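Local coordinates for tellurite resistance protein of COG3793 (PDB 2OU3) that probably takes part in tellurite resistance, as a TerB-family member of all-helical fold that binds zinc, at residues A[101-106]-A[142-147]. Sequence-based numbering, arbitrary orientation.
With ZN (zinc ion), chain C.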
# COMPACT_ATOMS: atom_id res chain seq x y z
N ALA A 101 4.32 -14.39 0.21
CA ALA A 101 5.43 -15.20 0.73
C ALA A 101 6.78 -14.80 0.11
O ALA A 101 7.80 -14.72 0.81
CB ALA A 101 5.18 -16.69 0.48
N ILE A 102 6.76 -14.52 -1.18
CA ILE A 102 7.96 -14.01 -1.88
C ILE A 102 8.41 -12.69 -1.27
O ILE A 102 9.59 -12.52 -0.97
CB ILE A 102 7.69 -13.83 -3.38
CG1 ILE A 102 7.51 -15.20 -4.03
CG2 ILE A 102 8.84 -13.01 -4.08
CD1 ILE A 102 6.80 -15.18 -5.42
N TRP A 103 7.47 -11.75 -1.10
CA TRP A 103 7.78 -10.44 -0.50
C TRP A 103 8.29 -10.59 0.92
O TRP A 103 9.24 -9.93 1.30
CB TRP A 103 6.56 -9.53 -0.50
CG TRP A 103 6.42 -8.70 -1.70
CD1 TRP A 103 5.67 -8.96 -2.80
CD2 TRP A 103 7.08 -7.46 -1.94
NE1 TRP A 103 5.79 -7.92 -3.71
CE2 TRP A 103 6.67 -7.00 -3.21
CE3 TRP A 103 8.01 -6.70 -1.21
CZ2 TRP A 103 7.13 -5.81 -3.74
CZ3 TRP A 103 8.45 -5.52 -1.74
CH2 TRP A 103 8.03 -5.09 -2.99
N VAL A 104 7.67 -11.47 1.70
CA VAL A 104 8.15 -11.74 3.05
C VAL A 104 9.60 -12.28 3.04
O VAL A 104 10.41 -11.84 3.84
CB VAL A 104 7.25 -12.74 3.79
CG1 VAL A 104 7.92 -13.22 5.08
CG2 VAL A 104 5.88 -12.08 4.10
N SER A 105 9.89 -13.23 2.17
CA SER A 105 11.19 -13.83 2.06
C SER A 105 12.22 -12.77 1.63
O SER A 105 13.38 -12.82 2.01
CB SER A 105 11.13 -14.97 1.05
OG SER A 105 10.37 -16.05 1.55
N ALA A 106 11.81 -11.83 0.81
CA ALA A 106 12.70 -10.77 0.35
C ALA A 106 13.00 -9.73 1.42
O ALA A 106 13.91 -8.93 1.25
CB ALA A 106 12.07 -10.06 -0.88
N TYR A 142 9.78 -6.41 -10.23
CA TYR A 142 9.29 -5.17 -10.85
C TYR A 142 8.63 -4.24 -9.84
O TYR A 142 8.84 -3.02 -9.88
CB TYR A 142 8.29 -5.49 -11.95
CG TYR A 142 8.91 -5.73 -13.30
CD1 TYR A 142 9.45 -6.97 -13.62
CD2 TYR A 142 8.94 -4.73 -14.27
CE1 TYR A 142 10.02 -7.23 -14.87
CE2 TYR A 142 9.51 -4.97 -15.53
CZ TYR A 142 10.05 -6.23 -15.81
OH TYR A 142 10.60 -6.50 -17.03
N GLU A 143 7.82 -4.80 -8.94
CA GLU A 143 7.17 -3.99 -7.90
C GLU A 143 8.20 -3.36 -6.96
O GLU A 143 8.14 -2.16 -6.67
CB GLU A 143 6.17 -4.84 -7.13
CG GLU A 143 4.88 -5.12 -7.85
CD GLU A 143 3.92 -6.07 -7.05
OE1 GLU A 143 4.35 -6.81 -6.11
OE2 GLU A 143 2.74 -6.16 -7.44
N ALA A 144 9.18 -4.15 -6.54
CA ALA A 144 10.24 -3.70 -5.65
C ALA A 144 11.05 -2.59 -6.31
O ALA A 144 11.32 -1.56 -5.72
CB ALA A 144 11.12 -4.88 -5.25
N ALA A 145 11.40 -2.81 -7.58
CA ALA A 145 12.16 -1.82 -8.36
C ALA A 145 11.42 -0.50 -8.58
O ALA A 145 12.00 0.58 -8.51
CB ALA A 145 12.58 -2.45 -9.70
N LEU A 146 10.14 -0.59 -8.87
CA LEU A 146 9.31 0.59 -9.12
C LEU A 146 9.10 1.39 -7.83
O LEU A 146 9.05 2.62 -7.86
CB LEU A 146 7.98 0.16 -9.74
CG LEU A 146 7.08 1.28 -10.27
CD1 LEU A 146 7.78 2.20 -11.28
CD2 LEU A 146 5.78 0.68 -10.86
N ARG A 147 8.99 0.70 -6.70
CA ARG A 147 8.89 1.38 -5.41
C ARG A 147 10.15 2.15 -5.12
O ARG A 147 10.09 3.29 -4.67
CB ARG A 147 8.54 0.39 -4.29
CG ARG A 147 8.63 0.97 -2.89
CD ARG A 147 8.05 0.06 -1.82
NE ARG A 147 8.26 0.68 -0.51
CZ ARG A 147 9.43 0.66 0.11
NH1 ARG A 147 10.47 0.03 -0.42
NH2 ARG A 147 9.57 1.27 1.28
ZN ZN C . 14.68 -13.93 3.20
O HOH W 1 16.19 -14.96 4.57
O HOH W 2 16.21 -13.16 1.81
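Glu143 meets Trp103 of helix 94-106 through its carboxylate: the indole NE1 donates a hydrogen bond to Glu143 OE1 at 3.0 Å, with an N-H...O angle of 153°. The oxygen lies near the ring plane and is met nearly along its own C-O bond, while ring and carboxylate planes stand 36° apart. Glu143 CG lies beside its backbone N and anti to the carbonyl carbon (chi1 -76°), and the chain runs extended from there, which carries the carboxylate to the pyrrole edge while Glu143 CB rests in plane against the benzo edge, 3.7 Å from Trp103 CZ2. The other oxygen, OE2, forms a salt bridge with Arg150 of the second subunit. This is helix-to-helix packing at the surface of the all-helical TerB fold; between these two segments Trp103 alone bridges the gap, while Ile102 packs on Leu136 and Tyr140 of helix 130-154, and the backbone carbonyl O of Ser105 binds the zinc ion at 2.1 Å, in a site completed by Glu50, Asp108, Glu115 and two waters. Ala144 receives the far end of the indole, Trp103 CH2 lying 3.8 Å from Ala144 CB and about as close to its CA. One turn on from Glu143, Arg147 also reaches the second subunit, hydrogen-bonding the backbone carbonyls of its Asn15 and Trp16; the Trp16 ring there also packs edge-to-face with Trp103.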